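Phosphate ABC transporter, phosphate-binding protein (PDB 4Q8R) binds phosphate with high affinity and probably hands it, on the outer side of the membrane, to an ABC transporter for uptake. Local coordinates at residues A[39-44]-A[56-61]; A[52-57]-A[215-220]; A[71-76]-A[207-212]. All coordinates share one frame; numbering follows the deposited sequence.

Contact 1: residues A[39-44]-A[56-61]; sequences IGSSAG and GMASRD. With ZN (zinc ion), chain F; PO4 (phosphate ion), chain B.
The hydroxyl of S41 lies over the backbone of A58 and S59, in the phosphate pocket of this periplasmic-binding-protein fold, where the first turn of helix 41-50 meets the C-terminal end of strand 55-58. S59 N donates to S41 OG over 2.9 Å in a nearly straight bond (160°). S41 OG in turn gives its proton to phosphate O1 at 2.6 Å, so it accepts from the strand end and donates to the anion. S41 N grips the same oxygen, at 2.8 Å from O1, and G40 stands at the N-cap; the start of the helix thus faces the ion and would be expected to stabilise its charge. S59 OG sits in the crowded position between its own N and carbonyl carbon, which turns it to phosphate O4 (2.7 Å). S11, T12, S13, S129, G130 and T131 complete the pocket.

At the next residue, S42 OG lies in the plane of the R60 guanidinium, at its edge, and accepts from R60 NH2 at 2.9 Å; it is also hydrogen-bonded to G128 O. R60 reaches it with a chain extended from CG to NE, while NH1 forms a salt bridge with E66. The backbones stay close along the helix, and G44 O packs against G56 CA at 3.7 Å with no side chain between them. R60 NH1 also donates to D61 O at 3.0 Å, on a lone pair of the carbonyl, and so holds the backbone of the very residue whose OD1 binds the zinc ion at 2.0 Å.

Contact 2: residues A[52-57]-A[215-220]; sequences VSEIGM and ENLTES
E54 and T218 meet almost at a right angle: the extended glutamate reaches across from the 52-57 segment and the threonine stands across its tip. CG of E54 is anti to its backbone N (chi1 -176°) and the chain stays extended beyond it, so the carboxylate is carried to the turn just before helix 219-229. There one oxygen takes two donors. T218 N reaches E54 OE1 at 2.8 Å, coming from above the carboxylate plane, while T218 OG1 donates to the syn lone pair of E54 OE1 at 2.7 Å. The hydroxyl occupies the crowded position between the threonine's own N and carbonyl carbon, and from there it also caps the amide of G221, with T218 as the N-cap residue of the helix.

Beside this polar grip, I55 and L217 cross obliquely. L217 has CG anti to its N, and its CD1 methyl packs on I55 CG1 at 4.0 Å and lies 3.7 Å from E54 OE1. The shaft of E54 is used as well, its CG lying 3.6 Å from N216 O. Behind them I55 leans on A210 and L217 on Y212, which joins the patch to the sheet. N216 points its side chain toward the 52-57 segment without touching it; a water bridges the gap, accepting from N216 ND2 (3.0 Å) and donating to S53 O (2.7 Å).

E54 thus binds the N-cap amide from a distant part of the chain, the N-H that the third helical residue would hold in a capping box. With two donors on one oxygen at the positive end of a helix, the carboxylate is probably kept ionised.

Contact 3: residues A[71-76]-A[207-212]; sequences LKEVEI and PFLAVY. With ZN (zinc ion), chain F.
Y212, the residue most buried by the partner strand in this antiparallel pair, takes the methylene CB of K72 over one face of its ring, 4.0 Å from the centroid and offset toward the rim, in a CH-pi contact. The ring is swung over its neighbour because CG of Y212 lies between its own N and carbonyl carbon. On the side of the sheet that carries K72, V74, A210 and Y212, V74 fills the next hollow, its CG2 methyl against the ring edge, 3.7 Å from Y212 CE2. A210 is the low point beside V74, and the CG2 branch of I76 dips toward its methyl. Helix 219-229 covers V74, I76 and Y212.

On the other side, E73 runs side by side with L209 and V211. L209 pushes its CD1 methyl to 3.4 Å from E73 OE2, and its CD2 methyl rests on the backbone of E75. E73 OE2 binds the zinc ion at 2.2 Å, together with D61, while OE1 is paired with K67. At the ends, L71 CD1 meets V211 CG2 at 4.1 Å and I76 CG1 abuts F208 CB at 3.8 Å.

The ladder is regular, beginning at K72 N to Y212 O (2.8 Å). Strand 71-86 farther on pairs with 169-174 and 182-187, toward the hinge; here the order 34-38, 6-10, 55-58, 205-213, 71-86 is consistent with the lobe sheet of type II periplasmic binding proteins.

From the N terminus, contact 1 closes first, a short loop from the start of helix 41-50 back along strand 55-58. Contact 2 begins on the same strand, sharing G56 and M57, and closes a far larger loop to the start of helix 219-229. Contact 3 is nested inside that loop and follows contact 1 in series, pairing strands 71-86 and 205-213. Strand 205-213 lies between 55-58 and 71-86 in the sheet: G56 N is 2.8 Å from V211 O, and A58 O is 2.8 Å from L209 N, both probable hydrogen bonds. D61 of contact 1 and E73 of contact 3 share one zinc ion.

Contact 1: residues A[39-44]-A[56-61]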
ATOM      1  N   ILE A  39       7.724   7.985  -3.126  1.00 22.05           N
ATOM      2  CA  ILE A  39       6.994   9.103  -3.737  1.00 20.79           C
ATOM      3  C   ILE A  39       5.589   8.725  -4.185  1.00 21.24           C
ATOM      4  O   ILE A  39       4.889   9.535  -4.810  1.00 21.78           O
ATOM      5  CB  ILE A  39       7.831   9.671  -4.925  1.00 22.99           C
ATOM      6  CG1 ILE A  39       8.076   8.619  -6.010  1.00 22.44           C
ATOM      7  CG2 ILE A  39       9.062  10.331  -4.432  1.00 24.54           C
ATOM      8  CD1 ILE A  39       8.856   9.127  -7.207  1.00 23.65           C
ATOM      9  N   GLY A  40       5.139   7.504  -3.913  1.00 19.58           N
ATOM     10  CA  GLY A  40       3.916   6.948  -4.338  1.00 22.57           C
ATOM     11  C   GLY A  40       3.963   6.231  -5.674  1.00 19.07           C
ATOM     12  O   GLY A  40       4.873   6.486  -6.489  1.00 20.72           O
ATOM     13  N   SER A  41       3.052   5.311  -5.892  1.00 19.65           N
ATOM     14  CA  SER A  41       3.087   4.417  -7.018  1.00 19.81           C
ATOM     15  C   SER A  41       3.118   5.120  -8.371  1.00 21.44           C
ATOM     16  O   SER A  41       3.959   4.754  -9.244  1.00 21.33           O
ATOM     17  CB  SER A  41       1.985   3.438  -6.977  1.00 21.11           C
ATOM     18  OG  SER A  41       2.060   2.525  -5.897  1.00 21.23           O
ATOM     19  N   SER A  42       2.173   6.044  -8.608  1.00 20.12           N
ATOM     20  CA  SER A  42       2.107   6.608  -9.932  1.00 21.47           C
ATOM     21  C   SER A  42       3.356   7.328 -10.315  1.00 22.67           C
ATOM     22  O   SER A  42       3.812   7.212 -11.475  1.00 24.23           O
ATOM     23  CB  SER A  42       0.870   7.489 -10.087  1.00 21.60           C
ATOM     24  OG  SER A  42      -0.312   6.705  -9.953  1.00 24.82           O
ATOM     25  N   ALA A  43       3.977   8.034  -9.381  1.00 21.86           N
ATOM     26  CA  ALA A  43       5.183   8.764  -9.710  1.00 23.39           C
ATOM     27  C   ALA A  43       6.367   7.804  -9.943  1.00 23.27           C
ATOM     28  O   ALA A  43       7.237   8.053 -10.767  1.00 22.82           O
ATOM     29  CB  ALA A  43       5.512   9.758  -8.637  1.00 25.13           C
ATOM     30  N   GLY A  44       6.425   6.728  -9.179  1.00 23.65           N
ATOM     31  CA  GLY A  44       7.518   5.793  -9.419  1.00 22.38           C
ATOM     32  C   GLY A  44       7.372   5.075 -10.776  1.00 21.73           C
ATOM     33  O   GLY A  44       8.346   4.874 -11.473  1.00 23.72           O
ATOM     34  N   GLY A  56      10.770   1.031 -10.886  1.00 23.75           N
ATOM     35  CA  GLY A  56       9.618   1.631 -10.186  1.00 23.54           C
ATOM     36  C   GLY A  56       8.999   0.603  -9.241  1.00 24.35           C
ATOM     37  O   GLY A  56       8.903  -0.574  -9.558  1.00 27.37           O
ATOM     38  N   MET A  57       8.595   1.054  -8.064  1.00 22.67           N
ATOM     39  CA  MET A  57       7.829   0.250  -7.188  1.00 23.15           C
ATOM     40  C   MET A  57       6.399   0.704  -7.158  1.00 21.83           C
ATOM     41  O   MET A  57       6.126   1.926  -6.969  1.00 22.85           O
ATOM     42  CB  MET A  57       8.504   0.056  -5.846  1.00 28.96           C
ATOM     43  CG  MET A  57       8.770   1.211  -4.998  1.00 35.03           C
ATOM     44  SD  MET A  57       9.977   0.922  -3.633  1.00 28.60           S
ATOM     45  CE  MET A  57       9.868   2.684  -3.104  1.00 27.96           C
ATOM     46  N   ALA A  58       5.499  -0.250  -7.360  1.00 23.68           N
ATOM     47  CA  ALA A  58       4.051   0.037  -7.384  1.00 23.56           C
ATOM     48  C   ALA A  58       3.283  -0.903  -6.465  1.00 24.57           C
ATOM     49  O   ALA A  58       3.638  -2.126  -6.314  1.00 24.50           O
ATOM     50  CB  ALA A  58       3.549  -0.100  -8.751  1.00 25.89           C
ATOM     51  N   SER A  59       2.222  -0.380  -5.893  1.00 22.87           N
ATOM     52  CA  SER A  59       1.329  -1.159  -5.014  1.00 24.54           C
ATOM     53  C   SER A  59      -0.058  -1.284  -5.647  1.00 25.82           C
ATOM     54  O   SER A  59      -1.102  -1.487  -4.975  1.00 25.82           O
ATOM     55  CB  SER A  59       1.264  -0.512  -3.659  1.00 21.66           C
ATOM     56  OG  SER A  59       0.657   0.762  -3.726  1.00 19.52           O
ATOM     57  N   ARG A  60      -0.095  -1.162  -6.974  1.00 28.52           N
ATOM     58  CA  ARG A  60      -1.287  -1.456  -7.781  1.00 30.48           C
ATOM     59  C   ARG A  60      -0.795  -2.071  -9.085  1.00 31.79           C
ATOM     60  O   ARG A  60       0.410  -1.968  -9.395  1.00 29.28           O
ATOM     61  CB  ARG A  60      -2.096  -0.182  -8.117  1.00 31.29           C
ATOM     62  CG  ARG A  60      -1.292   0.894  -8.810  1.00 27.56           C
ATOM     63  CD  ARG A  60      -2.220   1.822  -9.536  1.00 30.98           C
ATOM     64  NE  ARG A  60      -1.593   3.022 -10.037  1.00 30.63           N
ATOM     65  CZ  ARG A  60      -1.011   3.136 -11.214  1.00 28.40           C
ATOM     66  NH1 ARG A  60      -0.942   2.075 -12.031  1.00 30.76           N
ATOM     67  NH2 ARG A  60      -0.549   4.321 -11.594  1.00 29.55           N
ATOM     68  N   ASP A  61      -1.684  -2.685  -9.836  1.00 33.75           N
ATOM     69  CA  ASP A  61      -1.287  -3.135 -11.143  1.00 33.13           C
ATOM     70  C   ASP A  61      -1.014  -1.920 -12.058  1.00 34.53           C
ATOM     71  O   ASP A  61      -1.509  -0.823 -11.816  1.00 36.28           O
ATOM     72  CB  ASP A  61      -2.357  -3.971 -11.769  1.00 38.40           C
ATOM     73  CG  ASP A  61      -1.820  -4.843 -12.833  1.00 39.69           C
ATOM     74  OD1 ASP A  61      -0.608  -4.789 -13.173  1.00 43.76           O
ATOM     75  OD2 ASP A  61      -2.610  -5.590 -13.351  1.00 47.89           O
TER
HETATM   76 ZN    ZN F 305       0.197  -5.989 -14.583  0.80 35.63          ZN
HETATM   77  P   PO4 B 301       1.377   3.979  -2.403  1.00 18.74           P
HETATM   78  O1  PO4 B 301       1.442   4.098  -3.934  1.00 19.76           O
HETATM   79  O2  PO4 B 301       2.275   4.997  -1.733  1.00 18.95           O
HETATM   80  O3  PO4 B 301      -0.071   4.016  -1.934  1.00 17.99           O
HETATM   81  O4  PO4 B 301       1.877   2.541  -2.038  1.00 19.61           O
HETATM   82  O   HOH W   1      -0.003  -7.202 -13.329  1.00 57.84           O

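Contact 2: residues A[52-57]-A[215-220]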
ATOM      1  N   VAL A  52      13.992   7.751 -15.437  1.00 33.58           N
ATOM      2  CA  VAL A  52      14.496   8.487 -14.284  1.00 31.03           C
ATOM      3  C   VAL A  52      14.885   7.523 -13.181  1.00 28.25           C
ATOM      4  O   VAL A  52      15.855   7.756 -12.476  1.00 32.16           O
ATOM      5  CB  VAL A  52      13.427   9.450 -13.771  1.00 31.27           C
ATOM      6  CG1 VAL A  52      13.823  10.024 -12.433  1.00 32.55           C
ATOM      7  CG2 VAL A  52      13.238  10.538 -14.833  1.00 34.83           C
ATOM      8  N   SER A  53      14.112   6.464 -13.044  1.00 29.33           N
ATOM      9  CA  SER A  53      14.484   5.364 -12.143  1.00 27.60           C
ATOM     10  C   SER A  53      14.694   4.083 -12.925  1.00 28.14           C
ATOM     11  O   SER A  53      13.987   3.816 -13.898  1.00 29.75           O
ATOM     12  CB  SER A  53      13.372   5.094 -11.129  1.00 26.89           C
ATOM     13  OG  SER A  53      13.117   6.190 -10.261  1.00 26.60           O
ATOM     14  N   GLU A  54      15.645   3.277 -12.456  1.00 28.62           N
ATOM     15  CA  GLU A  54      15.880   1.953 -13.022  1.00 28.40           C
ATOM     16  C   GLU A  54      14.755   0.993 -12.723  1.00 28.67           C
ATOM     17  O   GLU A  54      14.394   0.144 -13.556  1.00 28.78           O
ATOM     18  CB  GLU A  54      17.232   1.414 -12.524  1.00 27.51           C
ATOM     19  CG  GLU A  54      17.609   0.087 -13.146  1.00 32.00           C
ATOM     20  CD  GLU A  54      18.994  -0.368 -12.768  1.00 34.12           C
ATOM     21  OE1 GLU A  54      19.245  -1.569 -12.955  1.00 34.44           O
ATOM     22  OE2 GLU A  54      19.820   0.445 -12.292  1.00 36.95           O
ATOM     23  N   ILE A  55      14.233   1.081 -11.500  1.00 26.47           N
ATOM     24  CA  ILE A  55      13.094   0.296 -11.099  1.00 23.77           C
ATOM     25  C   ILE A  55      12.021   1.181 -10.468  1.00 22.53           C
ATOM     26  O   ILE A  55      12.367   2.003  -9.646  1.00 25.02           O
ATOM     27  CB  ILE A  55      13.478  -0.805 -10.112  1.00 24.36           C
ATOM     28  CG1 ILE A  55      14.520  -1.747 -10.734  1.00 27.47           C
ATOM     29  CG2 ILE A  55      12.248  -1.600  -9.644  1.00 27.97           C
ATOM     30  CD1 ILE A  55      15.257  -2.673  -9.740  1.00 31.29           C
ATOM     31  N   GLY A  56      10.770   1.031 -10.886  1.00 23.75           N
ATOM     32  CA  GLY A  56       9.618   1.631 -10.186  1.00 23.54           C
ATOM     33  C   GLY A  56       8.999   0.603  -9.241  1.00 24.35           C
ATOM     34  O   GLY A  56       8.903  -0.574  -9.558  1.00 27.37           O
ATOM     35  N   MET A  57       8.595   1.054  -8.064  1.00 22.67           N
ATOM     36  CA  MET A  57       7.829   0.250  -7.188  1.00 23.15           C
ATOM     37  C   MET A  57       6.399   0.704  -7.158  1.00 21.83           C
ATOM     38  O   MET A  57       6.126   1.926  -6.969  1.00 22.85           O
ATOM     39  CB  MET A  57       8.504   0.056  -5.846  1.00 28.96           C
ATOM     40  CG  MET A  57       8.770   1.211  -4.998  1.00 35.03           C
ATOM     41  SD  MET A  57       9.977   0.922  -3.633  1.00 28.60           S
ATOM     42  CE  MET A  57       9.868   2.684  -3.104  1.00 27.96           C
ATOM     43  N   GLU A 215      15.577  -2.547 -21.378  1.00 46.63           N
ATOM     44  CA  GLU A 215      16.729  -1.760 -21.875  1.00 51.33           C
ATOM     45  C   GLU A 215      17.508  -1.035 -20.775  1.00 50.86           C
ATOM     46  O   GLU A 215      18.704  -0.735 -20.980  1.00 44.68           O
ATOM     47  CB  GLU A 215      16.362  -0.715 -22.949  1.00 63.01           C
ATOM     48  CG  GLU A 215      15.319  -1.156 -23.968  1.00 68.08           C
ATOM     49  CD  GLU A 215      13.922  -0.941 -23.433  1.00 72.99           C
ATOM     50  OE1 GLU A 215      13.284  -1.949 -22.999  1.00 52.24           O
ATOM     51  OE2 GLU A 215      13.514   0.245 -23.365  1.00 69.15           O
ATOM     52  N   ASN A 216      16.840  -0.751 -19.654  1.00 41.35           N
ATOM     53  CA  ASN A 216      17.433  -0.027 -18.533  1.00 41.80           C
ATOM     54  C   ASN A 216      17.886  -0.862 -17.363  1.00 37.07           C
ATOM     55  O   ASN A 216      18.693  -0.408 -16.562  1.00 41.21           O
ATOM     56  CB  ASN A 216      16.466   1.052 -18.052  1.00 39.53           C
ATOM     57  CG  ASN A 216      16.301   2.146 -19.104  1.00 41.99           C
ATOM     58  OD1 ASN A 216      17.049   2.182 -20.109  1.00 46.45           O
ATOM     59  ND2 ASN A 216      15.349   3.033 -18.904  1.00 39.52           N
ATOM     60  N   LEU A 217      17.368  -2.066 -17.242  1.00 41.72           N
ATOM     61  CA  LEU A 217      17.688  -2.881 -16.073  1.00 37.56           C
ATOM     62  C   LEU A 217      19.115  -3.431 -16.155  1.00 37.51           C
ATOM     63  O   LEU A 217      19.438  -4.173 -17.047  1.00 42.06           O
ATOM     64  CB  LEU A 217      16.694  -4.027 -15.920  1.00 40.69           C
ATOM     65  CG  LEU A 217      16.862  -4.847 -14.631  1.00 39.52           C
ATOM     66  CD1 LEU A 217      16.545  -3.994 -13.388  1.00 38.56           C
ATOM     67  CD2 LEU A 217      15.967  -6.045 -14.713  1.00 43.97           C
ATOM     68  N   THR A 218      19.954  -3.038 -15.221  1.00 35.35           N
ATOM     69  CA  THR A 218      21.340  -3.487 -15.150  1.00 38.09           C
ATOM     70  C   THR A 218      21.490  -4.854 -14.538  1.00 37.87           C
ATOM     71  O   THR A 218      20.551  -5.374 -13.924  1.00 38.59           O
ATOM     72  CB  THR A 218      22.204  -2.515 -14.323  1.00 38.35           C
ATOM     73  OG1 THR A 218      21.785  -2.510 -12.971  1.00 35.32           O
ATOM     74  CG2 THR A 218      22.151  -1.087 -14.930  1.00 43.40           C
ATOM     75  N   GLU A 219      22.685  -5.429 -14.680  1.00 38.01           N
ATOM     76  CA  GLU A 219      22.917  -6.735 -14.050  1.00 38.79           C
ATOM     77  C   GLU A 219      22.724  -6.578 -12.520  1.00 39.44           C
ATOM     78  O   GLU A 219      22.138  -7.439 -11.889  1.00 41.58           O
ATOM     79  CB  GLU A 219      24.261  -7.349 -14.461  1.00 48.93           C
ATOM     80  CG  GLU A 219      25.443  -6.465 -14.114  1.00 62.02           C
ATOM     81  CD  GLU A 219      26.793  -7.143 -14.268  1.00 77.47           C
ATOM     82  OE1 GLU A 219      26.837  -8.405 -14.225  1.00 77.06           O
ATOM     83  OE2 GLU A 219      27.797  -6.405 -14.405  1.00 91.44           O
ATOM     84  N   SER A 220      23.178  -5.480 -11.935  1.00 37.18           N
ATOM     85  CA  SER A 220      22.920  -5.215 -10.479  1.00 37.81           C
ATOM     86  C   SER A 220      21.446  -5.114 -10.126  1.00 35.58           C
ATOM     87  O   SER A 220      20.995  -5.679  -9.143  1.00 37.38           O
ATOM     88  CB  SER A 220      23.636  -3.965  -9.974  1.00 36.95           C
ATOM     89  OG  SER A 220      25.042  -4.041 -10.156  1.00 42.78           O
TER
HETATM   90  O   HOH W   2      13.605   3.152 -16.493  1.00 31.27           O

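Contact 3: residues A[71-76]-A[207-212]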
ATOM      1  N   LEU A  71       6.981  -1.438 -20.107  1.00 41.37           N
ATOM      2  CA  LEU A  71       7.359  -1.867 -18.753  1.00 36.28           C
ATOM      3  C   LEU A  71       7.089  -3.328 -18.510  1.00 36.13           C
ATOM      4  O   LEU A  71       6.019  -3.807 -18.805  1.00 41.35           O
ATOM      5  CB  LEU A  71       6.661  -1.036 -17.674  1.00 36.23           C
ATOM      6  CG  LEU A  71       7.011   0.443 -17.476  1.00 35.55           C
ATOM      7  CD1 LEU A  71       6.031   1.028 -16.433  1.00 30.51           C
ATOM      8  CD2 LEU A  71       8.467   0.658 -17.079  1.00 35.98           C
ATOM      9  N   LYS A  72       8.119  -4.052 -18.050  1.00 36.31           N
ATOM     10  CA  LYS A  72       7.969  -5.403 -17.540  1.00 38.17           C
ATOM     11  C   LYS A  72       7.544  -5.291 -16.080  1.00 31.67           C
ATOM     12  O   LYS A  72       7.892  -4.338 -15.400  1.00 33.44           O
ATOM     13  CB  LYS A  72       9.310  -6.117 -17.643  1.00 39.65           C
ATOM     14  CG  LYS A  72       9.825  -6.281 -19.089  1.00 56.07           C
ATOM     15  CD  LYS A  72       8.784  -6.924 -20.019  1.00 62.71           C
ATOM     16  CE  LYS A  72       9.343  -7.314 -21.403  1.00 77.18           C
ATOM     17  NZ  LYS A  72      10.303  -8.469 -21.362  1.00 81.45           N
ATOM     18  N   GLU A  73       6.792  -6.279 -15.615  1.00 37.81           N
ATOM     19  CA  GLU A  73       6.418  -6.320 -14.222  0.59 35.38           C
ATOM     20  C   GLU A  73       6.854  -7.562 -13.535  1.00 35.65           C
ATOM     21  O   GLU A  73       6.840  -8.679 -14.098  1.00 40.51           O
ATOM     22  CB  GLU A  73       4.919  -6.208 -14.089  0.59 40.25           C
ATOM     23  CG  GLU A  73       4.352  -5.234 -15.065  0.59 40.81           C
ATOM     24  CD  GLU A  73       2.877  -5.409 -15.135  0.59 41.20           C
ATOM     25  OE1 GLU A  73       2.357  -5.594 -16.245  0.59 55.05           O
ATOM     26  OE2 GLU A  73       2.249  -5.455 -14.059  0.59 42.48           O
ATOM     27  N   VAL A  74       7.268  -7.389 -12.299  1.00 33.14           N
ATOM     28  CA  VAL A  74       7.636  -8.543 -11.455  1.00 32.97           C
ATOM     29  C   VAL A  74       6.862  -8.379 -10.134  1.00 33.86           C
ATOM     30  O   VAL A  74       7.104  -7.422  -9.382  1.00 32.98           O
ATOM     31  CB  VAL A  74       9.157  -8.594 -11.163  1.00 35.01           C
ATOM     32  CG1 VAL A  74       9.487  -9.664 -10.176  1.00 43.53           C
ATOM     33  CG2 VAL A  74       9.915  -8.808 -12.436  1.00 46.61           C
ATOM     34  N   GLU A  75       5.990  -9.336  -9.846  1.00 33.83           N
ATOM     35  CA  GLU A  75       5.317  -9.354  -8.590  1.00 33.60           C
ATOM     36  C   GLU A  75       6.339  -9.794  -7.509  1.00 36.32           C
ATOM     37  O   GLU A  75       6.913 -10.907  -7.593  1.00 35.56           O
ATOM     38  CB  GLU A  75       4.098 -10.265  -8.692  1.00 38.05           C
ATOM     39  CG  GLU A  75       3.178 -10.264  -7.520  1.00 48.82           C
ATOM     40  CD  GLU A  75       1.913 -11.149  -7.726  1.00 56.50           C
ATOM     41  OE1 GLU A  75       1.366 -11.217  -8.862  1.00 71.35           O
ATOM     42  OE2 GLU A  75       1.436 -11.774  -6.743  1.00 78.98           O
ATOM     43  N   ILE A  76       6.545  -8.970  -6.483  1.00 30.62           N
ATOM     44  CA  ILE A  76       7.461  -9.307  -5.368  1.00 31.18           C
ATOM     45  C   ILE A  76       6.824  -9.696  -4.022  1.00 31.01           C
ATOM     46  O   ILE A  76       7.482 -10.298  -3.170  1.00 32.11           O
ATOM     47  CB  ILE A  76       8.496  -8.214  -5.086  1.00 28.52           C
ATOM     48  CG1 ILE A  76       7.819  -6.891  -4.713  1.00 27.46           C
ATOM     49  CG2 ILE A  76       9.396  -7.981  -6.280  1.00 30.70           C
ATOM     50  CD1 ILE A  76       8.809  -5.794  -4.273  1.00 33.28           C
ATOM     51  N   PRO A 207      -1.230  -6.411  -5.435  1.00 28.51           N
ATOM     52  CA  PRO A 207       0.200  -6.789  -5.585  1.00 26.97           C
ATOM     53  C   PRO A 207       1.159  -5.650  -5.263  1.00 25.37           C
ATOM     54  O   PRO A 207       0.828  -4.452  -5.376  1.00 25.67           O
ATOM     55  CB  PRO A 207       0.309  -7.118  -7.084  1.00 30.95           C
ATOM     56  CG  PRO A 207      -0.688  -6.139  -7.736  1.00 30.11           C
ATOM     57  CD  PRO A 207      -1.870  -6.182  -6.743  1.00 30.89           C
ATOM     58  N   PHE A 208       2.382  -6.036  -4.921  1.00 25.28           N
ATOM     59  CA  PHE A 208       3.571  -5.201  -4.980  1.00 26.15           C
ATOM     60  C   PHE A 208       4.327  -5.596  -6.225  1.00 28.62           C
ATOM     61  O   PHE A 208       4.605  -6.796  -6.412  1.00 27.47           O
ATOM     62  CB  PHE A 208       4.451  -5.348  -3.763  1.00 27.60           C
ATOM     63  CG  PHE A 208       3.957  -4.684  -2.491  1.00 25.20           C
ATOM     64  CD1 PHE A 208       2.764  -3.921  -2.404  1.00 25.89           C
ATOM     65  CD2 PHE A 208       4.743  -4.770  -1.330  1.00 26.76           C
ATOM     66  CE1 PHE A 208       2.403  -3.311  -1.215  1.00 26.25           C
ATOM     67  CE2 PHE A 208       4.392  -4.132  -0.174  1.00 23.25           C
ATOM     68  CZ  PHE A 208       3.212  -3.396  -0.103  1.00 25.43           C
ATOM     69  N   LEU A 209       4.612  -4.603  -7.079  1.00 26.91           N
ATOM     70  CA  LEU A 209       5.336  -4.802  -8.332  1.00 28.75           C
ATOM     71  C   LEU A 209       6.607  -4.014  -8.367  1.00 26.79           C
ATOM     72  O   LEU A 209       6.672  -2.853  -7.904  1.00 27.47           O
ATOM     73  CB  LEU A 209       4.481  -4.385  -9.547  1.00 29.38           C
ATOM     74  CG  LEU A 209       3.099  -4.975  -9.711  1.00 29.44           C
ATOM     75  CD1 LEU A 209       2.388  -4.316 -10.885  1.00 34.18           C
ATOM     76  CD2 LEU A 209       3.176  -6.489  -9.829  1.00 31.97           C
ATOM     77  N   ALA A 210       7.659  -4.651  -8.910  1.00 28.32           N
ATOM     78  CA  ALA A 210       8.830  -3.973  -9.378  1.00 25.48           C
ATOM     79  C   ALA A 210       8.655  -3.907 -10.909  1.00 31.40           C
ATOM     80  O   ALA A 210       8.367  -4.960 -11.541  1.00 29.84           O
ATOM     81  CB  ALA A 210      10.052  -4.830  -9.040  1.00 26.09           C
ATOM     82  N   VAL A 211       8.789  -2.706 -11.494  1.00 28.08           N
ATOM     83  CA  VAL A 211       8.582  -2.474 -12.871  1.00 29.24           C
ATOM     84  C   VAL A 211       9.816  -1.795 -13.463  1.00 26.65           C
ATOM     85  O   VAL A 211      10.514  -1.030 -12.806  1.00 27.21           O
ATOM     86  CB  VAL A 211       7.291  -1.656 -13.193  1.00 27.04           C
ATOM     87  CG1 VAL A 211       6.078  -2.330 -12.595  1.00 28.85           C
ATOM     88  CG2 VAL A 211       7.413  -0.194 -12.726  1.00 28.12           C
ATOM     89  N   TYR A 212      10.105  -2.135 -14.708  1.00 28.42           N
ATOM     90  CA  TYR A 212      11.353  -1.710 -15.337  1.00 29.01           C
ATOM     91  C   TYR A 212      11.208  -1.899 -16.853  1.00 31.67           C
ATOM     92  O   TYR A 212      10.401  -2.684 -17.339  1.00 33.03           O
ATOM     93  CB  TYR A 212      12.552  -2.510 -14.796  1.00 31.21           C
ATOM     94  CG  TYR A 212      12.459  -3.983 -15.022  1.00 37.55           C
ATOM     95  CD1 TYR A 212      12.899  -4.558 -16.225  1.00 38.78           C
ATOM     96  CD2 TYR A 212      11.904  -4.813 -14.047  1.00 36.67           C
ATOM     97  CE1 TYR A 212      12.823  -5.904 -16.433  1.00 41.61           C
ATOM     98  CE2 TYR A 212      11.839  -6.211 -14.243  1.00 41.22           C
ATOM     99  CZ  TYR A 212      12.294  -6.742 -15.444  1.00 39.85           C
ATOM    100  OH  TYR A 212      12.213  -8.078 -15.717  1.00 48.53           O
TER
HETATM  101 ZN    ZN F 305       0.197  -5.989 -14.583  0.80 35.63          ZN
HETATM  102  O   HOH W   1      -0.003  -7.202 -13.329  1.00 57.84           O